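Long-range contact in invasion-associated protein B (Bartonella henselae, PDB 3DTD), which is of unknown molecular function but belongs to the invasion-associated locus B family and is probably linked to host-cell invasion by this bacterium: residues G81-E94 and A124-A138. Residues are numbered along the deposited sequence; the frame is centred on the assembly and turned at random.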
ATOM      1  N   GLY C  81      12.676 -26.078  16.355  1.00 38.07           N
ATOM      2  CA  GLY C  81      11.896 -27.031  17.148  1.00 38.91           C
ATOM      3  C   GLY C  81      12.566 -28.377  17.357  1.00 40.15           C
ATOM      4  O   GLY C  81      11.936 -29.319  17.845  1.00 40.96           O
ATOM      5  N   ILE C  82      13.843 -28.460  16.990  1.00 38.81           N
ATOM      6  CA  ILE C  82      14.630 -29.688  17.136  1.00 38.79           C
ATOM      7  C   ILE C  82      15.346 -29.685  18.485  1.00 39.55           C
ATOM      8  O   ILE C  82      15.965 -28.687  18.861  1.00 41.67           O
ATOM      9  CB  ILE C  82      15.658 -29.858  15.961  1.00 38.33           C
ATOM     10  CG1 ILE C  82      14.946 -29.890  14.600  1.00 35.78           C
ATOM     11  CG2 ILE C  82      16.545 -31.099  16.137  1.00 36.27           C
ATOM     12  CD1 ILE C  82      13.804 -30.884  14.497  1.00 40.11           C
ATOM     13  N   LEU C  83      15.235 -30.802  19.203  1.00 41.38           N
ATOM     14  CA  LEU C  83      15.931 -31.016  20.472  1.00 41.31           C
ATOM     15  C   LEU C  83      17.443 -30.986  20.289  1.00 43.06           C
ATOM     16  O   LEU C  83      18.046 -31.883  19.702  1.00 45.18           O
ATOM     17  CB  LEU C  83      15.476 -32.318  21.139  1.00 42.75           C
ATOM     18  CG  LEU C  83      15.961 -32.624  22.558  1.00 46.77           C
ATOM     19  CD1 LEU C  83      15.624 -31.497  23.518  1.00 46.55           C
ATOM     20  CD2 LEU C  83      15.328 -33.902  23.029  1.00 48.93           C
ATOM     21  N   VAL C  84      18.025 -29.922  20.819  1.00 44.85           N
ATOM     22  CA  VAL C  84      19.417 -29.550  20.628  1.00 46.05           C
ATOM     23  C   VAL C  84      20.410 -30.454  21.378  1.00 49.71           C
ATOM     24  O   VAL C  84      21.569 -30.602  20.962  1.00 49.58           O
ATOM     25  CB  VAL C  84      19.556 -28.041  20.999  1.00 47.94           C
ATOM     26  CG1 VAL C  84      20.595 -27.777  22.072  1.00 44.84           C
ATOM     27  CG2 VAL C  84      19.709 -27.177  19.746  1.00 43.33           C
ATOM     28  N   SER C  85      19.926 -31.075  22.455  1.00 51.98           N
ATOM     29  CA  SER C  85      20.752 -31.927  23.307  0.50 53.13           C
ATOM     30  C   SER C  85      20.957 -33.320  22.713  1.00 54.92           C
ATOM     31  O   SER C  85      21.923 -34.011  23.044  1.00 56.81           O
ATOM     32  CB  SER C  85      20.155 -32.023  24.717  0.50 54.01           C
ATOM     33  OG  SER C  85      18.805 -32.457  24.687  0.50 40.92           O
ATOM     34  N   LYS C  86      20.046 -33.724  21.832  1.00 54.73           N
ATOM     35  CA  LYS C  86      20.125 -35.015  21.154  1.00 54.75           C
ATOM     36  C   LYS C  86      20.734 -34.844  19.756  1.00 55.14           C
ATOM     37  O   LYS C  86      20.560 -33.787  19.137  1.00 54.11           O
ATOM     38  CB  LYS C  86      18.742 -35.674  21.105  1.00 55.32           C
ATOM     39  CG  LYS C  86      18.271 -36.175  22.471  1.00 63.29           C
ATOM     40  CD  LYS C  86      17.137 -37.185  22.363  1.00 78.33           C
ATOM     41  CE  LYS C  86      17.655 -38.616  22.255  1.00 85.85           C
ATOM     42  NZ  LYS C  86      18.260 -39.093  23.534  1.00 90.34           N
ATOM     43  N   PRO C  87      21.465 -35.870  19.260  1.00 55.44           N
ATOM     44  CA  PRO C  87      22.245 -35.689  18.032  1.00 52.73           C
ATOM     45  C   PRO C  87      21.439 -35.681  16.731  1.00 49.80           C
ATOM     46  O   PRO C  87      20.275 -36.096  16.703  1.00 47.93           O
ATOM     47  CB  PRO C  87      23.205 -36.892  18.041  1.00 54.00           C
ATOM     48  CG  PRO C  87      23.007 -37.578  19.354  1.00 56.56           C
ATOM     49  CD  PRO C  87      21.631 -37.233  19.791  1.00 55.53           C
ATOM     50  N   VAL C  88      22.072 -35.182  15.673  1.00 46.28           N
ATOM     51  CA  VAL C  88      21.549 -35.264  14.317  1.00 44.07           C
ATOM     52  C   VAL C  88      22.341 -36.350  13.593  1.00 45.46           C
ATOM     53  O   VAL C  88      23.567 -36.271  13.480  1.00 42.92           O
ATOM     54  CB  VAL C  88      21.648 -33.903  13.567  1.00 43.23           C
ATOM     55  CG1 VAL C  88      21.229 -34.046  12.102  1.00 34.33           C
ATOM     56  CG2 VAL C  88      20.796 -32.838  14.260  1.00 34.75           C
ATOM     57  N   ARG C  89      21.627 -37.369  13.126  1.00 48.05           N
ATOM     58  CA  ARG C  89      22.221 -38.527  12.468  1.00 53.07           C
ATOM     59  C   ARG C  89      22.141 -38.379  10.946  1.00 49.13           C
ATOM     60  O   ARG C  89      21.079 -38.094  10.397  1.00 47.46           O
ATOM     61  CB  ARG C  89      21.504 -39.799  12.936  1.00 53.29           C
ATOM     62  CG  ARG C  89      22.038 -41.112  12.378  1.00 58.92           C
ATOM     63  CD  ARG C  89      21.203 -42.274  12.897  1.00 58.37           C
ATOM     64  NE  ARG C  89      21.667 -43.566  12.397  1.00 73.03           N
ATOM     65  CZ  ARG C  89      21.130 -44.212  11.364  1.00 82.52           C
ATOM     66  NH1 ARG C  89      20.101 -43.692  10.702  1.00 82.32           N
ATOM     67  NH2 ARG C  89      21.624 -45.388  10.992  1.00 77.87           N
ATOM     68  N   LEU C  90      23.280 -38.565  10.285  1.00 49.37           N
ATOM     69  CA  LEU C  90      23.373 -38.491   8.827  1.00 49.09           C
ATOM     70  C   LEU C  90      23.732 -39.856   8.246  1.00 49.34           C
ATOM     71  O   LEU C  90      24.714 -40.474   8.660  1.00 48.34           O
ATOM     72  CB  LEU C  90      24.424 -37.457   8.405  1.00 49.06           C
ATOM     73  CG  LEU C  90      24.062 -35.967   8.394  1.00 49.65           C
ATOM     74  CD1 LEU C  90      24.168 -35.339   9.775  1.00 49.85           C
ATOM     75  CD2 LEU C  90      24.962 -35.234   7.424  1.00 55.37           C
ATOM     76  N   GLN C  91      22.940 -40.317   7.283  1.00 48.45           N
ATOM     77  CA  GLN C  91      23.150 -41.621   6.664  1.00 49.30           C
ATOM     78  C   GLN C  91      22.920 -41.567   5.157  1.00 47.13           C
ATOM     79  O   GLN C  91      21.885 -41.087   4.700  1.00 45.60           O
ATOM     80  CB  GLN C  91      22.227 -42.668   7.303  1.00 49.48           C
ATOM     81  CG  GLN C  91      22.481 -44.100   6.843  1.00 55.72           C
ATOM     82  CD  GLN C  91      21.463 -45.090   7.382  1.00 57.49           C
ATOM     83  OE1 GLN C  91      20.349 -44.721   7.763  1.00 61.49           O
ATOM     84  NE2 GLN C  91      21.839 -46.361   7.404  1.00 62.86           N
ATOM     85  N   VAL C  92      23.887 -42.061   4.389  1.00 46.27           N
ATOM     86  CA  VAL C  92      23.709 -42.184   2.948  1.00 45.53           C
ATOM     87  C   VAL C  92      22.844 -43.409   2.669  1.00 50.58           C
ATOM     88  O   VAL C  92      23.292 -44.551   2.824  1.00 51.19           O
ATOM     89  CB  VAL C  92      25.038 -42.290   2.174  1.00 43.86           C
ATOM     90  CG1 VAL C  92      24.791 -42.093   0.694  1.00 41.13           C
ATOM     91  CG2 VAL C  92      26.040 -41.276   2.679  1.00 37.30           C
ATOM     92  N   ASP C  93      21.599 -43.135   2.274  1.00 49.61           N
ATOM     93  CA  ASP C  93      20.570 -44.143   2.015  1.00 50.36           C
ATOM     94  C   ASP C  93      20.385 -45.109   3.190  1.00 48.33           C
ATOM     95  O   ASP C  93      20.001 -44.682   4.279  1.00 44.96           O
ATOM     96  CB  ASP C  93      20.823 -44.869   0.682  1.00 51.56           C
ATOM     97  CG  ASP C  93      20.808 -43.926  -0.511  1.00 52.67           C
ATOM     98  OD1 ASP C  93      19.813 -43.187  -0.693  1.00 51.62           O
ATOM     99  OD2 ASP C  93      21.793 -43.928  -1.274  1.00 50.84           O
ATOM    100  N   GLU C  94      20.681 -46.389   2.975  1.00 51.88           N
ATOM    101  CA  GLU C  94      20.490 -47.415   4.005  1.00 55.80           C
ATOM    102  C   GLU C  94      21.779 -48.159   4.346  1.00 50.17           C
ATOM    103  O   GLU C  94      21.747 -49.193   5.016  1.00 50.66           O
ATOM    104  CB  GLU C  94      19.399 -48.405   3.580  1.00 56.48           C
ATOM    105  CG  GLU C  94      17.987 -47.828   3.592  1.00 65.71           C
ATOM    106  CD  GLU C  94      16.932 -48.826   3.134  1.00 74.28           C
ATOM    107  OE1 GLU C  94      16.880 -49.950   3.681  1.00 82.29           O
ATOM    108  OE2 GLU C  94      16.144 -48.477   2.227  1.00 92.89           O
ATOM    109  N   ALA C 124      30.689 -42.488  -0.553  1.00 45.39           N
ATOM    110  CA  ALA C 124      29.312 -42.943  -0.353  1.00 43.55           C
ATOM    111  C   ALA C 124      28.306 -41.919  -0.860  1.00 44.34           C
ATOM    112  O   ALA C 124      27.284 -42.288  -1.436  1.00 46.26           O
ATOM    113  CB  ALA C 124      29.059 -43.257   1.119  1.00 41.59           C
ATOM    114  N   LEU C 125      28.613 -40.639  -0.641  1.00 44.84           N
ATOM    115  CA  LEU C 125      27.817 -39.510  -1.134  1.00 44.49           C
ATOM    116  C   LEU C 125      27.743 -39.471  -2.664  1.00 44.56           C
ATOM    117  O   LEU C 125      26.697 -39.148  -3.228  1.00 43.64           O
ATOM    118  CB  LEU C 125      28.401 -38.190  -0.611  1.00 43.18           C
ATOM    119  CG  LEU C 125      27.838 -37.327   0.530  1.00 44.78           C
ATOM    120  CD1 LEU C 125      26.706 -37.949   1.336  1.00 39.85           C
ATOM    121  CD2 LEU C 125      28.968 -36.868   1.435  1.00 39.38           C
ATOM    122  N   ARG C 126      28.858 -39.800  -3.318  1.00 45.34           N
ATOM    123  CA  ARG C 126      28.944 -39.850  -4.782  1.00 44.71           C
ATOM    124  C   ARG C 126      28.088 -40.959  -5.382  1.00 44.87           C
ATOM    125  O   ARG C 126      27.522 -40.791  -6.458  1.00 47.80           O
ATOM    126  CB  ARG C 126      30.391 -40.032  -5.246  1.00 43.34           C
ATOM    127  CG  ARG C 126      31.365 -39.023  -4.688  1.00 40.01           C
ATOM    128  CD  ARG C 126      32.762 -39.261  -5.211  1.00 28.69           C
ATOM    129  NE  ARG C 126      32.999 -38.387  -6.348  1.00 41.85           N
ATOM    130  CZ  ARG C 126      33.872 -37.389  -6.360  1.00 38.75           C
ATOM    131  NH1 ARG C 126      34.643 -37.144  -5.307  1.00 43.56           N
ATOM    132  NH2 ARG C 126      33.983 -36.645  -7.443  1.00 25.49           N
ATOM    133  N   ALA C 127      27.992 -42.083  -4.675  1.00 45.54           N
ATOM    134  CA  ALA C 127      27.228 -43.240  -5.141  1.00 48.41           C
ATOM    135  C   ALA C 127      25.782 -43.260  -4.638  1.00 48.78           C
ATOM    136  O   ALA C 127      24.976 -44.078  -5.086  1.00 51.67           O
ATOM    137  CB  ALA C 127      27.945 -44.539  -4.753  1.00 48.14           C
ATOM    138  N   GLY C 128      25.456 -42.357  -3.719  1.00 47.25           N
ATOM    139  CA  GLY C 128      24.148 -42.355  -3.066  1.00 42.82           C
ATOM    140  C   GLY C 128      23.065 -41.578  -3.783  1.00 41.28           C
ATOM    141  O   GLY C 128      23.345 -40.825  -4.713  1.00 42.06           O
ATOM    142  N   LYS C 129      21.825 -41.768  -3.334  1.00 42.43           N
ATOM    143  CA  LYS C 129      20.663 -41.056  -3.871  1.00 47.13           C
ATOM    144  C   LYS C 129      20.101 -40.032  -2.882  1.00 45.53           C
ATOM    145  O   LYS C 129      19.760 -38.911  -3.264  1.00 44.49           O
ATOM    146  CB  LYS C 129      19.572 -42.045  -4.300  1.00 50.56           C
ATOM    147  CG  LYS C 129      19.620 -42.400  -5.790  1.00 64.97           C
ATOM    148  CD  LYS C 129      19.125 -43.812  -6.076  1.00 77.33           C
ATOM    149  CE  LYS C 129      20.260 -44.823  -5.974  1.00 86.60           C
ATOM    150  NZ  LYS C 129      19.836 -46.186  -6.393  1.00 90.68           N
ATOM    151  N   HIS C 130      20.023 -40.409  -1.618  1.00 45.42           N
ATOM    152  CA  HIS C 130      19.535 -39.564  -0.538  1.00 44.84           C
ATOM    153  C   HIS C 130      20.492 -39.537   0.614  1.00 44.18           C
ATOM    154  O   HIS C 130      21.021 -40.515   0.992  1.00 43.39           O
ATOM    155  CB  HIS C 130      18.228 -40.083   0.003  1.00 46.90           C
ATOM    156  CG  HIS C 130      17.054 -39.716  -0.822  1.00 54.60           C
ATOM    157  ND1 HIS C 130      15.789 -39.629  -0.311  1.00 64.62           N
ATOM    158  CD2 HIS C 130      16.953 -39.417  -2.127  1.00 62.23           C
ATOM    159  CE1 HIS C 130      14.962 -39.269  -1.266  1.00 65.88           C
ATOM    160  NE2 HIS C 130      15.642 -39.148  -2.381  1.00 62.14           N
ATOM    161  N   LEU C 131      20.679 -38.391   1.193  1.00 41.57           N
ATOM    162  CA  LEU C 131      21.326 -38.293   2.492  1.00 41.21           C
ATOM    163  C   LEU C 131      20.233 -38.132   3.540  1.00 42.10           C
ATOM    164  O   LEU C 131      19.658 -37.057   3.689  1.00 42.53           O
ATOM    165  CB  LEU C 131      22.312 -37.127   2.539  1.00 38.75           C
ATOM    166  CG  LEU C 131      23.038 -36.883   3.869  1.00 38.32           C
ATOM    167  CD1 LEU C 131      23.879 -38.082   4.302  1.00 37.90           C
ATOM    168  CD2 LEU C 131      23.897 -35.659   3.750  1.00 37.05           C
ATOM    169  N   LYS C 132      19.932 -39.223   4.239  1.00 43.72           N
ATOM    170  CA  LYS C 132      18.841 -39.258   5.205  1.00 42.98           C
ATOM    171  C   LYS C 132      19.235 -38.613   6.526  1.00 42.41           C
ATOM    172  O   LYS C 132      20.331 -38.846   7.044  1.00 40.11           O
ATOM    173  CB  LYS C 132      18.376 -40.698   5.437  1.00 47.20           C
ATOM    174  CG  LYS C 132      17.654 -41.325   4.248  1.00 53.94           C
ATOM    175  CD  LYS C 132      17.133 -42.710   4.592  1.00 69.04           C
ATOM    176  CE  LYS C 132      16.438 -43.348   3.399  1.00 83.49           C
ATOM    177  NZ  LYS C 132      15.943 -44.722   3.708  1.00 87.36           N
ATOM    178  N   LEU C 133      18.334 -37.794   7.059  1.00 43.77           N
ATOM    179  CA  LEU C 133      18.553 -37.135   8.346  1.00 43.75           C
ATOM    180  C   LEU C 133      17.642 -37.709   9.431  1.00 41.95           C
ATOM    181  O   LEU C 133      16.476 -38.019   9.174  1.00 41.50           O
ATOM    182  CB  LEU C 133      18.340 -35.622   8.242  1.00 43.71           C
ATOM    183  CG  LEU C 133      19.261 -34.634   7.507  1.00 45.76           C
ATOM    184  CD1 LEU C 133      20.576 -35.237   6.992  1.00 43.26           C
ATOM    185  CD2 LEU C 133      18.519 -33.967   6.374  1.00 46.50           C
ATOM    186  N   ALA C 134      18.187 -37.850  10.636  1.00 41.94           N
ATOM    187  CA  ALA C 134      17.425 -38.304  11.800  1.00 42.56           C
ATOM    188  C   ALA C 134      17.714 -37.415  13.008  1.00 40.75           C
ATOM    189  O   ALA C 134      18.874 -37.210  13.379  1.00 40.17           O
ATOM    190  CB  ALA C 134      17.748 -39.761  12.116  1.00 43.45           C
ATOM    191  N   MET C 135      16.654 -36.881  13.610  1.00 42.05           N
ATOM    192  CA  MET C 135      16.784 -35.997  14.776  1.00 41.47           C
ATOM    193  C   MET C 135      15.600 -36.139  15.735  1.00 43.88           C
ATOM    194  O   MET C 135      14.665 -36.894  15.469  1.00 43.74           O
ATOM    195  CB  MET C 135      16.997 -34.536  14.342  1.00 39.15           C
ATOM    196  CG  MET C 135      15.901 -33.955  13.458  1.00 39.34           C
ATOM    197  SD  MET C 135      16.473 -32.596  12.413  1.00 36.97           S
ATOM    198  CE  MET C 135      17.236 -33.485  11.065  1.00 41.61           C
ATOM    199  N   THR C 136      15.654 -35.419  16.853  1.00 46.07           N
ATOM    200  CA  THR C 136      14.612 -35.469  17.873  1.00 45.18           C
ATOM    201  C   THR C 136      13.917 -34.107  17.983  1.00 45.55           C
ATOM    202  O   THR C 136      14.575 -33.069  18.025  1.00 44.57           O
ATOM    203  CB  THR C 136      15.205 -35.879  19.248  1.00 45.92           C
ATOM    204  OG1 THR C 136      16.068 -37.011  19.082  1.00 48.52           O
ATOM    205  CG2 THR C 136      14.108 -36.232  20.234  1.00 42.10           C
ATOM    206  N   ILE C 137      12.589 -34.123  18.013  1.00 44.98           N
ATOM    207  CA  ILE C 137      11.794 -32.910  18.200  1.00 46.74           C
ATOM    208  C   ILE C 137      11.722 -32.552  19.687  1.00 47.88           C
ATOM    209  O   ILE C 137      11.476 -33.421  20.526  1.00 46.29           O
ATOM    210  CB  ILE C 137      10.365 -33.078  17.609  1.00 47.58           C
ATOM    211  CG1 ILE C 137      10.440 -33.516  16.140  1.00 45.71           C
ATOM    212  CG2 ILE C 137       9.553 -31.786  17.736  1.00 47.00           C
ATOM    213  CD1 ILE C 137       9.110 -33.936  15.538  1.00 46.42           C
ATOM    214  N   ALA C 138      11.964 -31.281  20.007  1.00 49.70           N
ATOM    215  CA  ALA C 138      11.792 -30.775  21.369  1.00 52.06           C
ATOM    216  C   ALA C 138      10.312 -30.518  21.634  1.00 55.33           C
ATOM    217  O   ALA C 138       9.809 -29.406  21.464  1.00 59.19           O
ATOM    218  CB  ALA C 138      12.607 -29.523  21.594  1.00 43.66           C
TER
HETATM  219  O   HOH W   1      17.711 -33.927  17.669  1.00 27.70           O
HETATM  220  O   HOH W   2      18.289 -37.703  17.356  1.00 51.65           O
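Leu90, Val92, Leu131 and Leu133 form the apolar centre on the inward face of the strand pair 88-92 and 130-136. Leu90 is shared: its CD2 meets Leu131 CD2 obliquely at 3.8 Å, while its CG lies alongside Leu133 CD1. Ile115 of strand 110-117, in the larger sheet, packs against Leu90. Val92 reaches the end of helix 119-127, setting CG2 at 3.6 Å from Leu125 CD1 with the two side chains nearly perpendicular, while CG1, anti to the backbone N (chi1 -167°), packs by Gly128 CA. Further along, Ile82 CD1 touches Met135 SD at 3.8 Å, again nearly at right angles.

The two strands are the inner pair of a four-stranded antiparallel sheet, flanked by 98-101 and 144-151. Between them, Arg89-Ala134 and Gln91-Lys132 are the hydrogen-bonded pairs; Arg89 N to Ala134 O (2.8 Å) is almost straight at 177°. Ahead of strand 88-92, Leu83 N donates a hydrogen bond to Thr136 O, and one water links Pro87 O with Thr136 OG1.

At the opposite end the Asp93 carboxylate receives two successive amides: Lys129 N, in the turn after the helix, on the syn lone pair of OD2 (3.0 Å), and His130 N, at the start of the strand, on the syn side of OD1 (2.9 Å) but 32° out of plane. On the outer face Arg89 NH1 donates to Gln91 OE1 from above the amide plane, while Gln91 NE2 bonds to Gly95 O, and extended Lys132 brings NZ to 4.0 Å from Glu94 OE2, beyond salt-bridge range.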